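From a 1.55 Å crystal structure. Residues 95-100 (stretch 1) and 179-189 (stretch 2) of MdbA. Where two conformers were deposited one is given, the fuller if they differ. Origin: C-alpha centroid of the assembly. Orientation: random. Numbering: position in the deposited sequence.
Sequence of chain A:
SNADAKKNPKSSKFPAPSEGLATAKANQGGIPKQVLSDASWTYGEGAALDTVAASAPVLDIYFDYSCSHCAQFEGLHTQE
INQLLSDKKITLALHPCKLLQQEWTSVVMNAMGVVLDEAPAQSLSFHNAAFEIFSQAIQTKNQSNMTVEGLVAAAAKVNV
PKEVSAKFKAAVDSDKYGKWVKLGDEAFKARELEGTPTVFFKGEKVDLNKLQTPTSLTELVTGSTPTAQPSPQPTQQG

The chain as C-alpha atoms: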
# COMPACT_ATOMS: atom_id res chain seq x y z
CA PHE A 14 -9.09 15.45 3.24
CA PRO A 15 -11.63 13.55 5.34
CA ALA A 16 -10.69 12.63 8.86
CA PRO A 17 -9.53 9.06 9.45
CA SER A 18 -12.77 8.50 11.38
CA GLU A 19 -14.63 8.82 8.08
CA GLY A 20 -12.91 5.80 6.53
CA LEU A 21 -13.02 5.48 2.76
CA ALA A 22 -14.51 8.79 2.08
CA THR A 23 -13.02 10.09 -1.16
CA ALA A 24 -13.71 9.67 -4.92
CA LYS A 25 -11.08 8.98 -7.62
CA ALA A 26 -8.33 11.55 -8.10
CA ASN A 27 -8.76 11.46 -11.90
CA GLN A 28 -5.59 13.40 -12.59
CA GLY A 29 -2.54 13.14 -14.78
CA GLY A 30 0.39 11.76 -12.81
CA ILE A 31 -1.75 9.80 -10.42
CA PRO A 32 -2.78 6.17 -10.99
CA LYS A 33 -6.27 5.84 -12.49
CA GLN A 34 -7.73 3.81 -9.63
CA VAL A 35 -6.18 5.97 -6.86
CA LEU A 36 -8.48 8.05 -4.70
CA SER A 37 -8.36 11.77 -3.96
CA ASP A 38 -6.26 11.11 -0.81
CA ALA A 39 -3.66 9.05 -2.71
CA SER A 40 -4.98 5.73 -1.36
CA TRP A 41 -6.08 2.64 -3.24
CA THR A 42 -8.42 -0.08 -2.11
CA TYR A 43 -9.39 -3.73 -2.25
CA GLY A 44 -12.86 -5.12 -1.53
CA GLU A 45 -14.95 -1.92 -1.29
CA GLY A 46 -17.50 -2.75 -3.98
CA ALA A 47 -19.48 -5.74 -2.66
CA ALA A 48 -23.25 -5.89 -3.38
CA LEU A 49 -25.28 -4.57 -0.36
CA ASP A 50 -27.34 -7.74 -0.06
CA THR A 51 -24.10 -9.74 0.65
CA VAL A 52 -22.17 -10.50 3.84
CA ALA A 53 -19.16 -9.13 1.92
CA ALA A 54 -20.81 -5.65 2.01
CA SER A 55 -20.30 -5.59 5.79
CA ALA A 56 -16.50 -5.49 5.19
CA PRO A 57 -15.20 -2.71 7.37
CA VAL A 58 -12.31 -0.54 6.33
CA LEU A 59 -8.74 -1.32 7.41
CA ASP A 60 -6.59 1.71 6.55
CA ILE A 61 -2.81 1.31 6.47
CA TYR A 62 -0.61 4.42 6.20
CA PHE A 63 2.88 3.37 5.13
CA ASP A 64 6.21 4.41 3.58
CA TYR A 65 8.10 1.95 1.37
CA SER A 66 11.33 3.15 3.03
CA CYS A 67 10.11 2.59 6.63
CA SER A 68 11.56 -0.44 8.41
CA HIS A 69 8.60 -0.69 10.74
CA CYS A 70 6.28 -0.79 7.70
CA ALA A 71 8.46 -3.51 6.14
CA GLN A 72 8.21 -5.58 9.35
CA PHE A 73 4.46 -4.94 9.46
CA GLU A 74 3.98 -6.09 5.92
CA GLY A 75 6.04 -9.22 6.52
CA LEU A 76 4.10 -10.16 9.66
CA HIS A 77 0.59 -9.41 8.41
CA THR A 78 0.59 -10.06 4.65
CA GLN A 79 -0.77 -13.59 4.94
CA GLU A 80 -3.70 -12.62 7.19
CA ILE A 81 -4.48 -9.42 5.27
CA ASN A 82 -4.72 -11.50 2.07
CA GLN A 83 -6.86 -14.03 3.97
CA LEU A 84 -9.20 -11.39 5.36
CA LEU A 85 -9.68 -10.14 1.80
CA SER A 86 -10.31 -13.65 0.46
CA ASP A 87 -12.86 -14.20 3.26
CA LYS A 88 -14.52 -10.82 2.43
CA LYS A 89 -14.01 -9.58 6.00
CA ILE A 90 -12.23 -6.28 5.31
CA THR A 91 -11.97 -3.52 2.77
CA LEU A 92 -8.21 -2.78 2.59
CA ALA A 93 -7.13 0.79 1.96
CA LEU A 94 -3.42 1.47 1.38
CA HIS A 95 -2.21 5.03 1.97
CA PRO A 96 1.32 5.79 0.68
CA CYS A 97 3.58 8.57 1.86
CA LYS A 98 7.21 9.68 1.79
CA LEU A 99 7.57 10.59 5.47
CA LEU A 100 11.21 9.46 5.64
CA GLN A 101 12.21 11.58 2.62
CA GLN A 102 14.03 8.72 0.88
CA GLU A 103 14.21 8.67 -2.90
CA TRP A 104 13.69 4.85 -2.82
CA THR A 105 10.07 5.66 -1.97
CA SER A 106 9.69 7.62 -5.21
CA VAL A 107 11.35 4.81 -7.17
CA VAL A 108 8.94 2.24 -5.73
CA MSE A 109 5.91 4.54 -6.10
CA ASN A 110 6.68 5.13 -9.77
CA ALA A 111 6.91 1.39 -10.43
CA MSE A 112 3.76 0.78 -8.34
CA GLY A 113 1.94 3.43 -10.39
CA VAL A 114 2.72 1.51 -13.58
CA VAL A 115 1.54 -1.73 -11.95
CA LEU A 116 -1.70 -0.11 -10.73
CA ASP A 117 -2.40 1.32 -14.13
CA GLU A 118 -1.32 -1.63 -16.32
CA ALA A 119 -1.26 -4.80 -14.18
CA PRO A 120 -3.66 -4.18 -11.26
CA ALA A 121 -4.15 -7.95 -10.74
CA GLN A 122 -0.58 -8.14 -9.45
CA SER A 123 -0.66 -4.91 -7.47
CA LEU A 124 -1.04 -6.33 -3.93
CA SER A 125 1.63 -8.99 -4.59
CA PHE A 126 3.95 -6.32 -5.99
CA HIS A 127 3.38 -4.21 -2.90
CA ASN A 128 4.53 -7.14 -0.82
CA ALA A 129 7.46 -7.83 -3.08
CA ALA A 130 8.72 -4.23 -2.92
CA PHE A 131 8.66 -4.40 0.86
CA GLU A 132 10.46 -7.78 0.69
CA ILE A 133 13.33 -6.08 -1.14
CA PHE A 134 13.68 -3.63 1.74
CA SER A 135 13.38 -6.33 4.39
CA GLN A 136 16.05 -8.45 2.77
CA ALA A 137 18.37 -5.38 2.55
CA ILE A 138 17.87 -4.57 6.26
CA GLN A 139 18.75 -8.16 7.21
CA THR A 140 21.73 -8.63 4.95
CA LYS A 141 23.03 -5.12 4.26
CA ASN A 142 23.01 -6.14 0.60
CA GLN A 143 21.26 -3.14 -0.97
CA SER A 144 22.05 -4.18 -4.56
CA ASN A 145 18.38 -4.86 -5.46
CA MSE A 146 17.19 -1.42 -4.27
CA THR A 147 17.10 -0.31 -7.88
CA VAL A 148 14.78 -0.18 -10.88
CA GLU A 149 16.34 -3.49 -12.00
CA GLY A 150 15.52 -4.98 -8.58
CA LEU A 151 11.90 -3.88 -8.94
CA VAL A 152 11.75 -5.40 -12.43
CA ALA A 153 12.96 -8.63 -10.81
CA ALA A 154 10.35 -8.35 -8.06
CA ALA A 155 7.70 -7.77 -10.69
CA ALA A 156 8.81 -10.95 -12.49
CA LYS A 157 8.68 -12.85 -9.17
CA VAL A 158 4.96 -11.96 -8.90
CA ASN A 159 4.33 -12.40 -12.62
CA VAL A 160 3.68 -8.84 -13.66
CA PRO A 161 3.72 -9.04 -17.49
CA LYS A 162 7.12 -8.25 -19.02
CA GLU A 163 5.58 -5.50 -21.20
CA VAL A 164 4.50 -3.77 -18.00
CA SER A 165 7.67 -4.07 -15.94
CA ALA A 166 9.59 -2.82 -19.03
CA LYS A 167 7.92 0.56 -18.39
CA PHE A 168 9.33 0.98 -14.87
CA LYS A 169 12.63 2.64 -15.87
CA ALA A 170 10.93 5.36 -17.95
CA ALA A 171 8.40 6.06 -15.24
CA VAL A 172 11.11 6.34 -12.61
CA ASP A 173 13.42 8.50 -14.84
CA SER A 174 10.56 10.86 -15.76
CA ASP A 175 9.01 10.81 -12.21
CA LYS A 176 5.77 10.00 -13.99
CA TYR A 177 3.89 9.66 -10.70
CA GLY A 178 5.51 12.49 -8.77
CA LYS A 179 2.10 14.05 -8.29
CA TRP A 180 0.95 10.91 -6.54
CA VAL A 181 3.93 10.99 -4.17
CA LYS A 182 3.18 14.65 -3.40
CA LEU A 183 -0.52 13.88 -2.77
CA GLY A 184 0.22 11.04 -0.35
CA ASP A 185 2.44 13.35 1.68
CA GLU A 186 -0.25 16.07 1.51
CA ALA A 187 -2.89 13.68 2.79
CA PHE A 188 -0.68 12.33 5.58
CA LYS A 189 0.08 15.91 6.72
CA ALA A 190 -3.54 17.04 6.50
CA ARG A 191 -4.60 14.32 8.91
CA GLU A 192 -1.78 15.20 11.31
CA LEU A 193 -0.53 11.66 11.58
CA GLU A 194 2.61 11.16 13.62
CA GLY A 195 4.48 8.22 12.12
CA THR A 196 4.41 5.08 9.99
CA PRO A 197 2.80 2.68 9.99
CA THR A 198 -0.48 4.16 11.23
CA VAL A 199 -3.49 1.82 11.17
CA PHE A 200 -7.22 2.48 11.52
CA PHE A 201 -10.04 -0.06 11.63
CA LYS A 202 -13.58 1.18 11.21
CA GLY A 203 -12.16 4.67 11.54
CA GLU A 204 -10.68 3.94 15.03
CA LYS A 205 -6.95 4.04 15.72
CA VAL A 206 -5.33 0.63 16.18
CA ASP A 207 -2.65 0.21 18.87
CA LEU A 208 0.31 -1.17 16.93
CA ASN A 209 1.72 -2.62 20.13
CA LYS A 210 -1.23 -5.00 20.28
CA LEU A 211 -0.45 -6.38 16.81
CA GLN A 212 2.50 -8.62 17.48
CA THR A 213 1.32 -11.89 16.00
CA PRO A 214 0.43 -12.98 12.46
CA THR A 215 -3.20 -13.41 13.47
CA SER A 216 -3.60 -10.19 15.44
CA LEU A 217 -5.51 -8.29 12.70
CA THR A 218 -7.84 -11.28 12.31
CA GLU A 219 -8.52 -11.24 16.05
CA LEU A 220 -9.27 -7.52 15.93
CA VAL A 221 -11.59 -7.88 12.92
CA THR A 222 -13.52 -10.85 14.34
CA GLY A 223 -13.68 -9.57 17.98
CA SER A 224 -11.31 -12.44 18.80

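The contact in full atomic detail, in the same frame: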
# COMPACT_ATOMS: atom_id res chain seq x y z
N HIS A 95 -2.47 3.59 2.03
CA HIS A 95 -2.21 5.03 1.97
C HIS A 95 -0.70 5.28 1.95
O HIS A 95 -0.07 5.20 3.00
CB HIS A 95 -2.80 5.77 3.17
CG HIS A 95 -4.27 5.65 3.35
ND1 HIS A 95 -5.14 6.72 3.16
CD2 HIS A 95 -5.04 4.61 3.77
CE1 HIS A 95 -6.38 6.33 3.45
NE2 HIS A 95 -6.34 5.06 3.84
N PRO A 96 -0.13 5.61 0.78
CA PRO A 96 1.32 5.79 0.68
C PRO A 96 1.73 7.19 1.11
O PRO A 96 1.00 8.13 0.91
CB PRO A 96 1.57 5.60 -0.81
CG PRO A 96 0.34 6.18 -1.44
CD PRO A 96 -0.78 5.80 -0.52
N CYS A 97 2.92 7.29 1.68
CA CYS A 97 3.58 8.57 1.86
C CYS A 97 5.10 8.46 1.77
O CYS A 97 5.64 7.39 1.61
CB CYS A 97 3.13 9.19 3.19
SG CYS A 97 3.81 8.37 4.64
N LYS A 98 5.76 9.60 1.86
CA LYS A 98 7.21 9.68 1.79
C LYS A 98 7.72 10.38 3.06
O LYS A 98 8.58 11.27 3.00
CB LYS A 98 7.61 10.42 0.51
CG LYS A 98 9.09 10.37 0.14
CD LYS A 98 9.34 10.89 -1.29
CE LYS A 98 10.81 11.12 -1.57
NZ LYS A 98 11.10 11.74 -2.89
N LEU A 99 7.22 9.95 4.21
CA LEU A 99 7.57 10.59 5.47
C LEU A 99 9.08 10.63 5.71
O LEU A 99 9.60 11.62 6.20
CB LEU A 99 6.88 9.83 6.61
CG LEU A 99 7.08 10.38 8.01
CD1 LEU A 99 6.50 11.79 8.11
CD2 LEU A 99 6.42 9.47 9.01
N LEU A 100 9.79 9.57 5.34
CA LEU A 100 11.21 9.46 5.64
C LEU A 100 12.11 10.14 4.60
O LEU A 100 13.33 10.12 4.72
CB LEU A 100 11.57 7.99 5.83
CG LEU A 100 10.93 7.38 7.06
CD1 LEU A 100 11.28 5.91 7.07
CD2 LEU A 100 11.39 8.05 8.37
N LYS A 179 3.29 13.44 -8.89
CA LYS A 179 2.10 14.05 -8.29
C LYS A 179 1.44 13.15 -7.26
O LYS A 179 0.88 13.62 -6.25
CB LYS A 179 1.04 14.42 -9.35
CG LYS A 179 1.42 15.64 -10.16
CD LYS A 179 0.39 15.91 -11.27
CE LYS A 179 -1.04 16.10 -10.79
NZ LYS A 179 -1.94 16.34 -11.97
N TRP A 180 1.52 11.86 -7.49
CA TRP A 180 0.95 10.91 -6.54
C TRP A 180 1.73 10.91 -5.24
O TRP A 180 1.17 10.89 -4.15
CB TRP A 180 0.98 9.50 -7.14
CG TRP A 180 0.33 8.44 -6.32
CD1 TRP A 180 -0.68 8.58 -5.44
CD2 TRP A 180 0.69 7.06 -6.31
NE1 TRP A 180 -1.02 7.35 -4.89
CE2 TRP A 180 -0.20 6.40 -5.43
CE3 TRP A 180 1.63 6.30 -6.99
CZ2 TRP A 180 -0.12 5.05 -5.17
CZ3 TRP A 180 1.71 4.95 -6.73
CH2 TRP A 180 0.83 4.33 -5.85
N VAL A 181 3.05 10.92 -5.35
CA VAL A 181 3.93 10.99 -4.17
C VAL A 181 3.61 12.26 -3.37
O VAL A 181 3.40 12.22 -2.15
CB VAL A 181 5.41 10.98 -4.61
CG1 VAL A 181 6.34 11.16 -3.44
CG2 VAL A 181 5.73 9.70 -5.38
N LYS A 182 3.50 13.40 -4.07
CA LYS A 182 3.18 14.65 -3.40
C LYS A 182 1.80 14.57 -2.69
O LYS A 182 1.63 15.05 -1.56
CB LYS A 182 3.26 15.81 -4.42
CG LYS A 182 4.70 16.15 -4.79
CD LYS A 182 4.91 17.37 -5.71
CE LYS A 182 5.11 17.04 -7.20
NZ LYS A 182 6.52 16.80 -7.63
N LEU A 183 0.82 13.96 -3.34
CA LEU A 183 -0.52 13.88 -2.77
C LEU A 183 -0.53 13.01 -1.51
O LEU A 183 -1.23 13.32 -0.53
CB LEU A 183 -1.51 13.33 -3.80
CG LEU A 183 -2.96 13.26 -3.39
CD1 LEU A 183 -3.55 14.65 -3.11
CD2 LEU A 183 -3.77 12.61 -4.51
N GLY A 184 0.22 11.92 -1.54
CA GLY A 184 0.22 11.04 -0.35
C GLY A 184 0.80 11.78 0.85
O GLY A 184 0.34 11.64 1.96
N ASP A 185 1.86 12.53 0.62
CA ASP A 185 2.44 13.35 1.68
C ASP A 185 1.44 14.43 2.13
O ASP A 185 1.30 14.68 3.31
CB ASP A 185 3.70 14.03 1.19
CG ASP A 185 4.86 13.15 1.19
OD1 ASP A 185 4.92 12.21 2.02
OD2 ASP A 185 5.78 13.43 0.37
N GLU A 186 0.74 15.05 1.18
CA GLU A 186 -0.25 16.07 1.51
C GLU A 186 -1.35 15.51 2.40
O GLU A 186 -1.79 16.15 3.36
CB GLU A 186 -0.84 16.68 0.23
CG GLU A 186 -1.82 17.81 0.48
CD GLU A 186 -2.50 18.36 -0.75
OE1 GLU A 186 -2.27 17.85 -1.88
OE2 GLU A 186 -3.31 19.29 -0.57
N ALA A 187 -1.82 14.32 2.06
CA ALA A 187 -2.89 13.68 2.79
C ALA A 187 -2.45 13.26 4.21
O ALA A 187 -3.19 13.39 5.19
CB ALA A 187 -3.44 12.50 2.01
N PHE A 188 -1.22 12.75 4.31
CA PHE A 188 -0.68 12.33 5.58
C PHE A 188 -0.57 13.54 6.50
O PHE A 188 -1.00 13.50 7.65
CB PHE A 188 0.69 11.68 5.36
CG PHE A 188 1.31 11.11 6.59
CD1 PHE A 188 1.05 9.79 6.95
CD2 PHE A 188 2.12 11.88 7.40
CE1 PHE A 188 1.59 9.25 8.09
CE2 PHE A 188 2.70 11.34 8.55
CZ PHE A 188 2.43 10.03 8.89
N LYS A 189 -0.06 14.67 5.95
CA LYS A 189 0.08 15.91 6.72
C LYS A 189 -1.25 16.49 7.15
O LYS A 189 -1.36 16.99 8.28
CB LYS A 189 0.85 17.00 5.96
CG LYS A 189 1.13 18.26 6.80
CD LYS A 189 1.06 19.55 6.00
CE LYS A 189 0.19 20.60 6.69
NZ LYS A 189 0.10 21.88 5.94
O HOH W 1 -1.15 9.33 2.76
O HOH W 2 8.15 13.70 1.35

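Stretch 2 is helical throughout, with an unbroken i to i+4 series of backbone hydrogen bonds running from Leu183 N -> Lys179 O (2.9 Å) to Lys189 N -> Asp185 O (3.0 Å), and one side of it packs on residues 96-99; together the two bury 402 Å². Lys179 lies out of reach. Trp180 leaves the helix sideways, but with chi1 at -176° (t) its indole comes nearer to stretch 1, placing NE1 and CZ2 each 3.9 Å from Pro96 CG. The approach is oblique, an apolar contact between two buried rings. One residue on, Val181 CG1 lies 3.7 Å from Lys98 CD; the lysine's extended chain, all four chi angles t, offers methylene carbon here while its end leads away. Lys182 points away and Leu183 makes no contact.

Gly184 marks the closest backbone approach, its CA 4.7 Å from Cys97 CA. Its CA also lies 3.3 Å from Pro96 O, with an angle of 128° at the hydrogen, consistent with a CA-H...O contact. A CB built ideally here would sit 2.2 Å from Pro96 O, a clash, so the absence of a side chain permits this spacing. Water 1 donates to Pro96 O (3.1 Å) and to Gly184 O (2.9 Å), tying the two backbones together.

Asp185 supplies the sole direct hydrogen bond across the contact: Lys98 N -> Asp185 OD1, 2.7 Å and 158°. Chi1 of -80° (m) brings the carboxylate nearer to the loop, where it accepts from a backbone amide. Its OD2 accepts from water 2 at 2.6 Å, and that water also donates to Lys98 O at 3.0 Å.

Glu186 is out of reach, but Phe188 points toward stretch 1. Cys97 SG lies over one face of its ring, 4.3 Å from the centroid and 26° off the normal, a sulfur-aromatic contact; Leu99 CD1 meets Phe188 CE2 obliquely at 3.9 Å.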